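Local coordinates for protein probable glutathione reductase (Sinorhizobium meliloti, PDB 4DNA) that probably reduces glutathione disulfide to glutathione with NADPH, as an FAD-containing homodimer of the pyridine nucleotide-disulfide oxidoreductase family, at residues L169-V183 and L192-L206. Numbering follows the deposited sequence.
Sequences LPESILIAGGGYIAV and LGVKTTLIYRGKEIL. With FAD (flavin-adenine dinucleotide), chain C.
On the sheet face shared with Ile175, Leu198 turns its branched end toward strand 172-176 and helix 180-191: with CG anti to the backbone N (chi1 176°), CD1 lies 3.8 Å from Ala182 CB, while CD2 faces Val183 CG1. A small alanine leaves room for this leucine between helix and sheet. Nearby, Val183 CG2 and Leu206 CD2 meet tip to tip. Where the strands begin, the Val194 methyls pack on Leu169 CD1 and Ile173 CG2. On the opposite face, Leu174 CD1 rests on Thr197 CB, and Ile199 CG2 on Ala176 CB.

Beyond the strand ends, Gly178 CA sits squarely over the Tyr200 ring, 3.4 Å from its centroid, a CH-pi contact needing glycine, while Gly202 N lies over the other face. A serine in place of Tyr200 would probably lose this packing between the two turns.

The strands bond in parallel, Ile175 N to Thr197 O nearly straight (172°); farther out, Leu206 N binds Gly178 O at 2.8 Å. At the outer edge Glu171 salt-bridges Arg244. Tyr180, starting the helix, turns its ring edge to FAD N5. This is a Rossmann beta-alpha-beta unit, its GxGxxA-like turn consistent with the predicted NAD(+) site.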
loop_
_atom_site.group_PDB
_atom_site.type_symbol
_atom_site.label_atom_id
_atom_site.label_comp_id
_atom_site.label_asym_id
_atom_site.label_seq_id
_atom_site.Cartn_x
_atom_site.Cartn_y
_atom_site.Cartn_z
ATOM N N LEU A 169 -30.617 1.502 9.565
ATOM C CA LEU A 169 -29.572 0.519 9.727
ATOM C C LEU A 169 -30.109 -0.685 10.495
ATOM O O LEU A 169 -30.558 -0.542 11.631
ATOM C CB LEU A 169 -28.410 1.147 10.473
ATOM C CG LEU A 169 -27.272 0.209 10.816
ATOM C CD1 LEU A 169 -26.324 0.081 9.627
ATOM C CD2 LEU A 169 -26.564 0.749 12.045
ATOM N N PRO A 170 -30.056 -1.883 9.881
ATOM C CA PRO A 170 -30.533 -3.079 10.593
ATOM C C PRO A 170 -29.700 -3.320 11.841
ATOM O O PRO A 170 -28.507 -2.990 11.875
ATOM C CB PRO A 170 -30.309 -4.209 9.583
ATOM C CG PRO A 170 -29.224 -3.718 8.697
ATOM C CD PRO A 170 -29.420 -2.227 8.596
ATOM N N GLU A 171 -30.338 -3.855 12.866
ATOM C CA GLU A 171 -29.644 -4.222 14.079
ATOM C C GLU A 171 -29.070 -5.629 13.873
ATOM O O GLU A 171 -28.066 -5.996 14.493
ATOM C CB GLU A 171 -30.594 -4.102 15.284
ATOM C CG GLU A 171 -30.438 -5.157 16.382
ATOM C CD GLU A 171 -31.673 -5.288 17.284
ATOM O OE1 GLU A 171 -32.825 -5.075 16.807
ATOM O OE2 GLU A 171 -31.484 -5.615 18.478
ATOM N N SER A 172 -29.694 -6.396 12.976
ATOM C CA SER A 172 -29.148 -7.678 12.529
ATOM C C SER A 172 -29.339 -7.864 11.022
ATOM O O SER A 172 -30.354 -7.428 10.466
ATOM C CB SER A 172 -29.747 -8.855 13.313
ATOM O OG SER A 172 -31.160 -8.808 13.311
ATOM N N ILE A 173 -28.343 -8.484 10.374
ATOM C CA ILE A 173 -28.422 -8.890 8.961
ATOM C C ILE A 173 -27.956 -10.341 8.738
ATOM O O ILE A 173 -27.049 -10.833 9.418
ATOM C CB ILE A 173 -27.641 -7.941 8.013
ATOM C CG1 ILE A 173 -28.166 -8.071 6.578
ATOM C CG2 ILE A 173 -26.135 -8.205 8.054
ATOM C CD1 ILE A 173 -27.893 -6.856 5.720
ATOM N N LEU A 174 -28.585 -11.011 7.777
ATOM C CA LEU A 174 -28.131 -12.314 7.338
ATOM C C LEU A 174 -27.869 -12.265 5.850
ATOM O O LEU A 174 -28.786 -11.997 5.076
ATOM C CB LEU A 174 -29.164 -13.406 7.655
ATOM C CG LEU A 174 -28.868 -14.782 7.053
ATOM C CD1 LEU A 174 -27.777 -15.481 7.831
ATOM C CD2 LEU A 174 -30.106 -15.653 6.983
ATOM N N ILE A 175 -26.626 -12.550 5.466
ATOM C CA ILE A 175 -26.207 -12.508 4.072
ATOM C C ILE A 175 -25.870 -13.871 3.479
ATOM O O ILE A 175 -24.850 -14.466 3.808
ATOM C CB ILE A 175 -24.979 -11.614 3.872
ATOM C CG1 ILE A 175 -25.277 -10.197 4.331
ATOM C CG2 ILE A 175 -24.570 -11.628 2.409
ATOM C CD1 ILE A 175 -24.047 -9.430 4.760
ATOM N N ALA A 176 -26.726 -14.336 2.576
ATOM C CA ALA A 176 -26.436 -15.490 1.737
ATOM C C ALA A 176 -25.501 -15.103 0.581
ATOM O O ALA A 176 -25.681 -14.055 -0.062
ATOM C CB ALA A 176 -27.731 -16.067 1.200
ATOM N N GLY A 177 -24.507 -15.939 0.316
ATOM C CA GLY A 177 -23.561 -15.687 -0.770
ATOM C C GLY A 177 -22.155 -15.949 -0.275
ATOM O O GLY A 177 -21.872 -15.758 0.905
ATOM N N GLY A 178 -21.268 -16.382 -1.163
ATOM C CA GLY A 178 -19.876 -16.630 -0.787
ATOM C C GLY A 178 -18.820 -15.815 -1.512
ATOM O O GLY A 178 -17.644 -15.900 -1.182
ATOM N N GLY A 179 -19.225 -15.027 -2.502
ATOM C CA GLY A 179 -18.281 -14.265 -3.296
ATOM C C GLY A 179 -17.868 -12.956 -2.657
ATOM O O GLY A 179 -18.223 -12.649 -1.502
ATOM N N TYR A 180 -17.124 -12.166 -3.419
ATOM C CA TYR A 180 -16.556 -10.947 -2.890
ATOM C C TYR A 180 -17.593 -9.914 -2.417
ATOM O O TYR A 180 -17.306 -9.145 -1.483
ATOM C CB TYR A 180 -15.560 -10.350 -3.884
ATOM C CG TYR A 180 -16.135 -9.466 -4.955
ATOM C CD1 TYR A 180 -16.667 -10.012 -6.132
ATOM C CD2 TYR A 180 -16.106 -8.066 -4.813
ATOM C CE1 TYR A 180 -17.175 -9.199 -7.136
ATOM C CE2 TYR A 180 -16.618 -7.229 -5.803
ATOM C CZ TYR A 180 -17.152 -7.800 -6.962
ATOM O OH TYR A 180 -17.662 -6.977 -7.937
ATOM N N ILE A 181 -18.776 -9.893 -3.041
ATOM C CA ILE A 181 -19.833 -8.952 -2.640
ATOM C C ILE A 181 -20.344 -9.265 -1.250
ATOM O O ILE A 181 -20.470 -8.376 -0.408
ATOM C CB ILE A 181 -21.005 -8.907 -3.644
ATOM C CG1 ILE A 181 -20.525 -8.329 -4.976
ATOM C CG2 ILE A 181 -22.158 -8.042 -3.149
ATOM C CD1 ILE A 181 -21.517 -8.483 -6.105
ATOM N N ALA A 182 -20.618 -10.548 -1.033
ATOM C CA ALA A 182 -21.095 -11.050 0.234
ATOM C C ALA A 182 -20.098 -10.694 1.329
ATOM O O ALA A 182 -20.461 -10.047 2.307
ATOM C CB ALA A 182 -21.314 -12.546 0.153
ATOM N N VAL A 183 -18.838 -11.068 1.148
ATOM C CA VAL A 183 -17.865 -10.864 2.209
ATOM C C VAL A 183 -17.585 -9.392 2.507
ATOM O O VAL A 183 -17.373 -9.036 3.665
ATOM C CB VAL A 183 -16.580 -11.692 2.037
ATOM C CG1 VAL A 183 -16.931 -13.174 1.978
ATOM C CG2 VAL A 183 -15.818 -11.284 0.800
ATOM N N LEU A 192 -19.905 -1.676 11.269
ATOM C CA LEU A 192 -20.869 -0.676 11.713
ATOM C C LEU A 192 -21.768 -1.109 12.898
ATOM O O LEU A 192 -22.646 -0.355 13.326
ATOM C CB LEU A 192 -21.681 -0.175 10.514
ATOM C CG LEU A 192 -20.888 0.435 9.350
ATOM C CD1 LEU A 192 -21.804 0.745 8.185
ATOM C CD2 LEU A 192 -20.118 1.680 9.739
ATOM N N GLY A 193 -21.529 -2.304 13.439
ATOM C CA GLY A 193 -22.210 -2.770 14.648
ATOM C C GLY A 193 -23.465 -3.590 14.404
ATOM O O GLY A 193 -24.196 -3.901 15.346
ATOM N N VAL A 194 -23.734 -3.918 13.141
ATOM C CA VAL A 194 -24.823 -4.815 12.800
ATOM C C VAL A 194 -24.400 -6.205 13.217
ATOM O O VAL A 194 -23.300 -6.633 12.876
ATOM C CB VAL A 194 -25.108 -4.824 11.286
ATOM C CG1 VAL A 194 -26.241 -5.780 10.955
ATOM C CG2 VAL A 194 -25.440 -3.428 10.790
ATOM N N LYS A 195 -25.254 -6.901 13.966
ATOM C CA LYS A 195 -25.051 -8.325 14.233
ATOM C C LYS A 195 -25.100 -9.058 12.891
ATOM O O LYS A 195 -26.163 -9.168 12.283
ATOM C CB LYS A 195 -26.131 -8.837 15.189
ATOM C CG LYS A 195 -26.231 -10.351 15.317
ATOM C CD LYS A 195 -25.315 -10.899 16.403
ATOM C CE LYS A 195 -25.529 -12.398 16.612
ATOM N NZ LYS A 195 -24.781 -13.208 15.607
ATOM N N THR A 196 -23.944 -9.524 12.421
ATOM C CA THR A 196 -23.810 -10.037 11.043
ATOM C C THR A 196 -23.697 -11.560 10.945
ATOM O O THR A 196 -22.887 -12.160 11.635
ATOM C CB THR A 196 -22.602 -9.391 10.322
ATOM O OG1 THR A 196 -22.846 -7.996 10.127
ATOM C CG2 THR A 196 -22.359 -10.032 8.960
ATOM N N THR A 197 -24.498 -12.178 10.079
ATOM C CA THR A 197 -24.356 -13.615 9.787
ATOM C C THR A 197 -24.235 -13.856 8.283
ATOM O O THR A 197 -24.987 -13.286 7.493
ATOM C CB THR A 197 -25.541 -14.442 10.329
ATOM O OG1 THR A 197 -25.898 -13.980 11.636
ATOM C CG2 THR A 197 -25.197 -15.914 10.390
ATOM N N LEU A 198 -23.290 -14.704 7.895
ATOM C CA LEU A 198 -23.064 -15.031 6.480
ATOM C C LEU A 198 -23.304 -16.517 6.215
ATOM O O LEU A 198 -22.796 -17.375 6.954
ATOM C CB LEU A 198 -21.640 -14.627 6.070
ATOM C CG LEU A 198 -21.088 -14.934 4.679
ATOM C CD1 LEU A 198 -21.637 -14.013 3.598
ATOM C CD2 LEU A 198 -19.587 -14.784 4.750
ATOM N N ILE A 199 -24.085 -16.819 5.177
ATOM C CA ILE A 199 -24.378 -18.212 4.827
ATOM C C ILE A 199 -24.118 -18.514 3.348
ATOM O O ILE A 199 -24.372 -17.691 2.462
ATOM C CB ILE A 199 -25.794 -18.633 5.268
ATOM C CG1 ILE A 199 -25.986 -20.150 5.124
ATOM C CG2 ILE A 199 -26.858 -17.830 4.532
ATOM C CD1 ILE A 199 -27.365 -20.662 5.504
ATOM N N TYR A 200 -23.593 -19.709 3.099
ATOM C CA TYR A 200 -23.079 -20.070 1.788
ATOM C C TYR A 200 -23.237 -21.548 1.545
ATOM O O TYR A 200 -23.005 -22.348 2.429
ATOM C CB TYR A 200 -21.598 -19.707 1.703
ATOM C CG TYR A 200 -20.963 -19.883 0.330
ATOM C CD1 TYR A 200 -21.681 -19.610 -0.864
ATOM C CD2 TYR A 200 -19.631 -20.287 0.221
ATOM C CE1 TYR A 200 -21.085 -19.760 -2.117
ATOM C CE2 TYR A 200 -19.027 -20.433 -1.026
ATOM C CZ TYR A 200 -19.747 -20.171 -2.190
ATOM O OH TYR A 200 -19.097 -20.316 -3.407
ATOM N N ARG A 201 -23.613 -21.891 0.323
ATOM C CA ARG A 201 -23.938 -23.260 -0.036
ATOM C C ARG A 201 -22.695 -24.104 -0.308
ATOM O O ARG A 201 -22.744 -25.335 -0.249
ATOM C CB ARG A 201 -24.915 -23.295 -1.220
ATOM C CG ARG A 201 -24.665 -22.278 -2.338
ATOM C CD ARG A 201 -25.007 -22.836 -3.720
ATOM N NE ARG A 201 -25.890 -23.997 -3.621
ATOM C CZ ARG A 201 -25.477 -25.267 -3.537
ATOM N NH1 ARG A 201 -26.370 -26.254 -3.435
ATOM N NH2 ARG A 201 -24.176 -25.559 -3.553
ATOM N N GLY A 202 -21.580 -23.438 -0.584
ATOM C CA GLY A 202 -20.335 -24.131 -0.880
ATOM C C GLY A 202 -19.554 -24.468 0.368
ATOM O O GLY A 202 -19.984 -24.158 1.476
ATOM N N LYS A 203 -18.401 -25.106 0.179
ATOM C CA LYS A 203 -17.588 -25.595 1.286
ATOM C C LYS A 203 -16.759 -24.480 1.917
ATOM O O LYS A 203 -16.591 -24.447 3.129
ATOM C CB LYS A 203 -16.674 -26.726 0.825
ATOM C CG LYS A 203 -17.331 -28.089 0.731
ATOM C CD LYS A 203 -16.599 -28.953 -0.296
ATOM C CE LYS A 203 -16.543 -30.427 0.084
ATOM N NZ LYS A 203 -17.807 -30.908 0.706
ATOM N N GLU A 204 -16.231 -23.574 1.104
ATOM C CA GLU A 204 -15.450 -22.455 1.640
ATOM C C GLU A 204 -15.753 -21.176 0.884
ATOM O O GLU A 204 -16.011 -21.220 -0.317
ATOM C CB GLU A 204 -13.957 -22.764 1.574
ATOM C CG GLU A 204 -13.614 -24.170 2.061
ATOM C CD GLU A 204 -12.128 -24.462 2.159
ATOM O OE1 GLU A 204 -11.313 -23.523 2.150
ATOM O OE2 GLU A 204 -11.783 -25.652 2.264
ATOM N N ILE A 205 -15.727 -20.043 1.581
ATOM C CA ILE A 205 -16.022 -18.732 0.960
ATOM C C ILE A 205 -14.974 -18.357 -0.086
ATOM O O ILE A 205 -13.881 -18.912 -0.082
ATOM C CB ILE A 205 -16.127 -17.595 1.996
ATOM C CG1 ILE A 205 -14.848 -17.504 2.827
ATOM C CG2 ILE A 205 -17.352 -17.781 2.876
ATOM C CD1 ILE A 205 -14.778 -16.270 3.698
ATOM N N LEU A 206 -15.308 -17.433 -0.986
ATOM C CA LEU A 206 -14.385 -17.043 -2.049
ATOM C C LEU A 206 -13.661 -18.263 -2.621
ATOM O O LEU A 206 -12.426 -18.306 -2.656
ATOM C CB LEU A 206 -13.360 -16.045 -1.517
ATOM C CG LEU A 206 -13.899 -14.898 -0.683
ATOM C CD1 LEU A 206 -12.748 -14.097 -0.108
ATOM C CD2 LEU A 206 -14.778 -14.015 -1.544
HETATM P PA FAD C . -22.680 -0.970 -15.853
HETATM O O1A FAD C . -23.367 -2.155 -15.197
HETATM O O2A FAD C . -21.648 -0.130 -15.134
HETATM O O5B FAD C . -23.803 0.046 -16.389
HETATM C C5B FAD C . -24.506 -0.148 -17.624
HETATM C C4B FAD C . -25.658 0.843 -17.602
HETATM O O4B FAD C . -26.631 0.584 -18.613
HETATM C C3B FAD C . -26.376 0.768 -16.268
HETATM O O3B FAD C . -26.325 2.063 -15.653
HETATM C C2B FAD C . -27.781 0.315 -16.615
HETATM O O2B FAD C . -28.751 0.916 -15.758
HETATM C C1B FAD C . -27.939 0.755 -18.063
HETATM N N9A FAD C . -28.884 -0.069 -18.852
HETATM C C8A FAD C . -29.110 -1.382 -18.657
HETATM N N7A FAD C . -30.000 -1.885 -19.546
HETATM C C5A FAD C . -30.350 -0.868 -20.341
HETATM C C6A FAD C . -31.259 -0.738 -21.491
HETATM N N6A FAD C . -31.940 -1.840 -21.890
HETATM N N1A FAD C . -31.369 0.483 -22.078
HETATM C C2A FAD C . -30.669 1.551 -21.621
HETATM N N3A FAD C . -29.818 1.496 -20.570
HETATM C C4A FAD C . -29.618 0.331 -19.896
HETATM N N1 FAD C . -15.493 -3.761 -10.048
HETATM C C2 FAD C . -14.210 -3.457 -9.747
HETATM O O2 FAD C . -13.359 -3.428 -10.663
HETATM N N3 FAD C . -13.824 -3.186 -8.487
HETATM C C4 FAD C . -14.673 -3.199 -7.440
HETATM O O4 FAD C . -14.270 -2.929 -6.282
HETATM C C4X FAD C . -16.097 -3.533 -7.693
HETATM N N5 FAD C . -17.014 -3.563 -6.701
HETATM C C5X FAD C . -18.310 -3.866 -6.980
HETATM C C6 FAD C . -19.256 -3.899 -5.955
HETATM C C7 FAD C . -20.590 -4.218 -6.230
HETATM C C7M FAD C . -21.575 -4.237 -5.088
HETATM C C8 FAD C . -21.017 -4.512 -7.635
HETATM C C8M FAD C . -22.440 -4.847 -7.995
HETATM C C9 FAD C . -20.077 -4.483 -8.656
HETATM C C9A FAD C . -18.745 -4.175 -8.383
HETATM N N10 FAD C . -17.802 -4.146 -9.430
HETATM C C10 FAD C . -16.463 -3.823 -9.105
HETATM C "C1'" FAD C . -18.228 -4.455 -10.807
HETATM C "C2'" FAD C . -18.409 -3.221 -11.679
HETATM O "O2'" FAD C . -19.326 -2.320 -11.049
HETATM C "C3'" FAD C . -18.888 -3.617 -13.076
HETATM O "O3'" FAD C . -18.037 -4.665 -13.557
HETATM C "C4'" FAD C . -18.864 -2.458 -14.073
HETATM O "O4'" FAD C . -19.831 -1.474 -13.685
HETATM C "C5'" FAD C . -19.174 -2.938 -15.481
HETATM O "O5'" FAD C . -19.852 -1.895 -16.178
HETATM P P FAD C . -20.669 -2.117 -17.556
HETATM O O1P FAD C . -20.018 -1.301 -18.658
HETATM O O2P FAD C . -20.937 -3.588 -17.762
HETATM O O3P FAD C . -22.086 -1.410 -17.283
#